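NDP-N-acetyl-D-galactosaminuronic acid dehydrogenase (Methanosarcina mazei Go1, PDB 3G79) probably catalyses the two-step, NAD-dependent oxidation of UDP-N-acetylmannosamine to UDP-N-acetylmannosaminuronate. Local coordinates at residues L324-K327 and V328-F331; E91-D95 and F96-S100. All coordinates share one frame; numbering follows the deposited sequence.

Contact 1: L324-K327 and V328-F331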
loop_
_atom_site.group_PDB
_atom_site.type_symbol
_atom_site.label_atom_id
_atom_site.label_comp_id
_atom_site.label_asym_id
_atom_site.label_seq_id
_atom_site.Cartn_x
_atom_site.Cartn_y
_atom_site.Cartn_z
ATOM N N LEU A 324 12.979 5.822 4.437
ATOM C CA LEU A 324 12.520 5.680 5.784
ATOM C C LEU A 324 11.686 4.436 5.998
ATOM O O LEU A 324 11.596 3.923 7.121
ATOM C CB LEU A 324 11.904 6.982 6.273
ATOM C CG LEU A 324 10.518 7.004 6.891
ATOM C CD1 LEU A 324 10.437 7.852 8.172
ATOM C CD2 LEU A 324 9.662 7.579 5.805
ATOM N N ALA A 325 11.160 3.862 4.931
ATOM C CA ALA A 325 10.720 2.452 5.029
ATOM C C ALA A 325 11.875 1.480 5.362
ATOM O O ALA A 325 11.737 0.583 6.216
ATOM C CB ALA A 325 10.045 2.012 3.775
ATOM N N ARG A 326 13.004 1.641 4.678
ATOM C CA ARG A 326 14.167 0.788 4.963
ATOM C C ARG A 326 14.575 0.867 6.446
ATOM O O ARG A 326 15.005 -0.129 7.030
ATOM C CB ARG A 326 15.357 1.131 4.049
ATOM C CG ARG A 326 15.246 0.632 2.588
ATOM C CD ARG A 326 14.873 -0.863 2.478
ATOM N NE ARG A 326 15.584 -1.647 3.476
ATOM C CZ ARG A 326 15.098 -2.697 4.105
ATOM N NH1 ARG A 326 13.877 -3.189 3.860
ATOM N NH2 ARG A 326 15.862 -3.296 4.977
ATOM N N LYS A 327 14.403 2.029 7.074
ATOM C CA LYS A 327 14.869 2.160 8.455
ATOM C C LYS A 327 13.898 1.554 9.474
ATOM O O LYS A 327 14.333 1.030 10.519
ATOM C CB LYS A 327 15.162 3.600 8.808
ATOM C CG LYS A 327 16.379 4.207 8.142
ATOM C CD LYS A 327 16.304 5.724 8.429
ATOM C CE LYS A 327 17.395 6.550 7.757
ATOM N NZ LYS A 327 16.910 7.944 7.752
ATOM N N VAL A 328 12.594 1.653 9.192
ATOM C CA VAL A 328 11.563 1.050 10.041
ATOM C C VAL A 328 11.862 -0.457 10.043
ATOM O O VAL A 328 12.201 -1.047 11.084
ATOM C CB VAL A 328 10.135 1.426 9.565
ATOM C CG1 VAL A 328 9.066 0.590 10.226
ATOM C CG2 VAL A 328 9.857 2.869 9.862
ATOM N N ASN A 329 11.851 -1.047 8.863
ATOM C CA ASN A 329 12.121 -2.458 8.698
ATOM C C ASN A 329 13.489 -2.938 9.242
ATOM O O ASN A 329 13.564 -4.046 9.804
ATOM C CB ASN A 329 11.929 -2.826 7.229
ATOM C CG ASN A 329 10.452 -2.785 6.795
ATOM O OD1 ASN A 329 9.528 -2.848 7.626
ATOM N ND2 ASN A 329 10.226 -2.688 5.481
ATOM N N ASP A 330 14.543 -2.112 9.106
ATOM C CA ASP A 330 15.867 -2.404 9.710
ATOM C C ASP A 330 15.819 -2.361 11.233
ATOM O O ASP A 330 16.701 -2.939 11.881
ATOM C CB ASP A 330 17.007 -1.442 9.253
ATOM C CG ASP A 330 17.567 -1.740 7.833
ATOM O OD1 ASP A 330 17.360 -2.826 7.290
ATOM O OD2 ASP A 330 18.229 -0.841 7.251
ATOM N N PHE A 331 14.808 -1.696 11.796
ATOM C CA PHE A 331 14.726 -1.517 13.231
ATOM C C PHE A 331 14.182 -2.715 13.962
ATOM O O PHE A 331 14.458 -2.918 15.146
ATOM C CB PHE A 331 13.845 -0.314 13.559
ATOM C CG PHE A 331 13.674 -0.065 15.032
ATOM C CD1 PHE A 331 14.783 0.240 15.846
ATOM C CD2 PHE A 331 12.411 -0.112 15.608
ATOM C CE1 PHE A 331 14.620 0.507 17.215
ATOM C CE2 PHE A 331 12.244 0.134 16.972
ATOM C CZ PHE A 331 13.342 0.452 17.777
#
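Leu-324, Ala-325 and Arg-326 each receive on their carbonyl oxygen the amide of the residue four places on, Val-328, Asn-329 and Asp-330, so the backbone here runs as an alpha-helix, part of the long helix 321-345. Asn-329 N lies 3.1 Å from Ala-325 O and makes the straightest of the three bonds, at 165°. The same one-turn spacing brings Arg-326 and Asp-330 together on one flank. NH2 of Arg-326 forms a salt bridge with OD1 of Asp-330 at 2.8 Å. The carboxylate oxygen arrives at the edge of the guanidinium, close to its plane, but the two flat groups are turned 76° apart, and a single oxygen does the bonding. The arginine gets there by curling: its chain bends at chi2 (-50°) and again at chi3, which turns the guanidinium toward the next turn of the helix. NH1 then lies 3.9 Å from CB of Asn-329, and it forms a second salt bridge with Asp-243 of helix 228-258. Asn-329 joins the same network, ND2 bonding to OD1 of Asp-243 and OD1 to ND2 of Asn-250, while the arginine also rests on Thr-298 and Tyr-299. Around the helix from this polar flank, CG2 of Val-328 packs 3.4 Å from Leu-324 O, and both residues meet the second subunit, Leu-324 at its Ile-321 and Val-328 at its Tyr-314. The buried arginine is thus held between two carboxylates, one on its own helix and one on the neighbouring helix. Its NE has no partner in the model, so the burial cost of its charge is probably met mainly through NH1 and NH2, which would also fix the rotation of the guanidinium and tie the two helices together.

Contact 2: E91-D95 and F96-S100; sequences ECTPD and FSRIS
Glu-91 and Arg-98 face each other where strand 90-93, outermost in the parallel part of the Rossmann-type NAD-binding domain, turns into a short 3-10 segment. The charged pair is a loose salt bridge with two weak hydrogen bonds: Arg-98 NH2 to Glu-91 OE1 at 3.3 Å and Arg-98 NH1 to Glu-91 OE2 at 3.4 Å. Carboxylate and guanidinium planes stand 62° apart, so the two oxygens do not lie flat against the two nitrogens. Over one guanidinium face sits CB of Thr-93, offset toward the rim, and Arg-98 also packs on Leu-47 of the adjoining strand. A leucine in place of Arg-98 would probably leave Glu-91 without its salt-bridge partner and Thr-93 CB without the guanidinium face beside it.

The polar bonds of the turn gather on Asp-95. Its carboxylate is carried toward Ser-97 by a chi1 of -177°, which sets CG opposite the backbone N, and OD1 accepts the hydroxyl of Ser-97 at 2.9 Å from OG, on the syn side but 31° out of the carboxylate plane. A weak bond from Ser-97 N to the same oxygen completes an Asx turn. The main chain adds Arg-98 N to Asp-95 O at 3.2 Å, which starts the 3-10 turn, and Thr-93 OG1 weakly accepts Asp-95 N.

Packing on helix 124-136 comes from Phe-96, against Asn-132 and Tyr-136, and from Ile-99, which also touches Tyr-136. Within the turn, CD2 of Phe-96 lies 3.3 Å from Pro-94 O, a carbonyl that also weakly accepts Phe-96 N.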
loop_
_atom_site.group_PDB
_atom_site.type_symbol
_atom_site.label_atom_id
_atom_site.label_comp_id
_atom_site.label_asym_id
_atom_site.label_seq_id
_atom_site.Cartn_x
_atom_site.Cartn_y
_atom_site.Cartn_z
ATOM N N GLU A 91 19.609 -25.693 -30.754
ATOM C CA GLU A 91 20.961 -26.219 -30.764
ATOM C C GLU A 91 21.785 -25.352 -29.833
ATOM O O GLU A 91 21.620 -24.131 -29.814
ATOM C CB GLU A 91 21.551 -26.148 -32.170
ATOM C CG GLU A 91 22.951 -26.728 -32.279
ATOM C CD GLU A 91 23.657 -26.337 -33.569
ATOM O OE1 GLU A 91 24.894 -26.594 -33.672
ATOM O OE2 GLU A 91 22.972 -25.764 -34.461
ATOM N N CYS A 92 22.647 -25.994 -29.054
ATOM C CA CYS A 92 23.595 -25.308 -28.196
ATOM C C CYS A 92 24.966 -25.324 -28.877
ATOM O O CYS A 92 25.422 -26.360 -29.379
ATOM C CB CYS A 92 23.642 -26.000 -26.835
ATOM S SG CYS A 92 24.482 -25.127 -25.493
ATOM N N THR A 93 25.598 -24.160 -28.925
ATOM C CA THR A 93 26.906 -23.997 -29.562
ATOM C C THR A 93 27.812 -23.059 -28.761
ATOM O O THR A 93 27.318 -22.110 -28.137
ATOM C CB THR A 93 26.788 -23.531 -31.029
ATOM O OG1 THR A 93 28.072 -23.582 -31.684
ATOM C CG2 THR A 93 26.195 -22.106 -31.122
ATOM N N PRO A 94 29.136 -23.380 -28.721
ATOM C CA PRO A 94 30.254 -22.600 -28.110
ATOM C C PRO A 94 30.720 -21.459 -29.026
ATOM O O PRO A 94 31.588 -20.646 -28.671
ATOM C CB PRO A 94 31.359 -23.656 -27.989
ATOM C CG PRO A 94 31.091 -24.588 -29.202
ATOM C CD PRO A 94 29.596 -24.728 -29.152
ATOM N N ASP A 95 30.112 -21.414 -30.200
ATOM C CA ASP A 95 30.537 -20.541 -31.265
ATOM C C ASP A 95 29.704 -19.238 -31.358
ATOM O O ASP A 95 28.758 -19.120 -32.138
ATOM C CB ASP A 95 30.531 -21.333 -32.590
ATOM C CG ASP A 95 31.026 -20.522 -33.741
ATOM O OD1 ASP A 95 31.649 -19.462 -33.460
ATOM O OD2 ASP A 95 30.802 -20.948 -34.897
ATOM N N PHE A 96 30.144 -18.247 -30.593
ATOM C CA PHE A 96 29.498 -16.948 -30.469
ATOM C C PHE A 96 29.407 -16.120 -31.747
ATOM O O PHE A 96 28.528 -15.223 -31.873
ATOM C CB PHE A 96 30.223 -16.170 -29.424
ATOM C CG PHE A 96 29.919 -16.613 -28.051
ATOM C CD1 PHE A 96 28.950 -15.956 -27.300
ATOM C CD2 PHE A 96 30.610 -17.674 -27.476
ATOM C CE1 PHE A 96 28.682 -16.344 -25.999
ATOM C CE2 PHE A 96 30.331 -18.070 -26.174
ATOM C CZ PHE A 96 29.368 -17.413 -25.441
ATOM N N SER A 97 30.307 -16.435 -32.683
ATOM C CA SER A 97 30.367 -15.783 -33.994
ATOM C C SER A 97 29.044 -15.909 -34.711
ATOM O O SER A 97 28.653 -15.020 -35.459
ATOM C CB SER A 97 31.518 -16.346 -34.859
ATOM O OG SER A 97 31.127 -17.525 -35.543
ATOM N N ARG A 98 28.354 -17.011 -34.474
ATOM C CA ARG A 98 27.017 -17.229 -35.041
ATOM C C ARG A 98 25.894 -16.309 -34.517
ATOM O O ARG A 98 24.745 -16.395 -34.978
ATOM C CB ARG A 98 26.566 -18.654 -34.770
ATOM C CG ARG A 98 27.403 -19.721 -35.342
ATOM C CD ARG A 98 26.430 -20.832 -35.617
ATOM N NE ARG A 98 26.990 -22.141 -35.381
ATOM C CZ ARG A 98 26.269 -23.256 -35.333
ATOM N NH1 ARG A 98 24.933 -23.216 -35.511
ATOM N NH2 ARG A 98 26.919 -24.413 -35.122
ATOM N N ILE A 99 26.187 -15.494 -33.516
ATOM C CA ILE A 99 25.276 -14.407 -33.146
ATOM C C ILE A 99 25.016 -13.620 -34.436
ATOM O O ILE A 99 23.876 -13.213 -34.745
ATOM C CB ILE A 99 25.895 -13.495 -32.040
ATOM C CG1 ILE A 99 25.871 -14.210 -30.675
ATOM C CG2 ILE A 99 25.207 -12.128 -31.975
ATOM C CD1 ILE A 99 26.949 -13.686 -29.736
ATOM N N SER A 100 26.068 -13.477 -35.231
ATOM C CA SER A 100 25.922 -12.820 -36.512
ATOM C C SER A 100 24.743 -13.264 -37.363
ATOM O O SER A 100 24.221 -12.444 -38.120
ATOM C CB SER A 100 27.218 -12.812 -37.297
ATOM O OG SER A 100 27.984 -11.698 -36.877
#

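How the contacts relate
The two contacts share no secondary structure and lie on opposite sides of the chain's centre, their own centres about 47 Å apart. Contact 1 is largely buried and stays within one helix, with a second helix and the other subunit against it; contact 2 is at the surface of the NAD-binding domain, where a strand becomes a 3-10 turn, and the second subunit does not touch it. Each carries an arginine-carboxylate pair, but the short bridge of 324-331 belongs to a network reaching a neighbouring helix, whereas the longer, weaker one of 91-100 spans a turn. Regular i to i+4 backbone bonds run through the first; the second mixes side-chain and main-chain bonds, several of them weak.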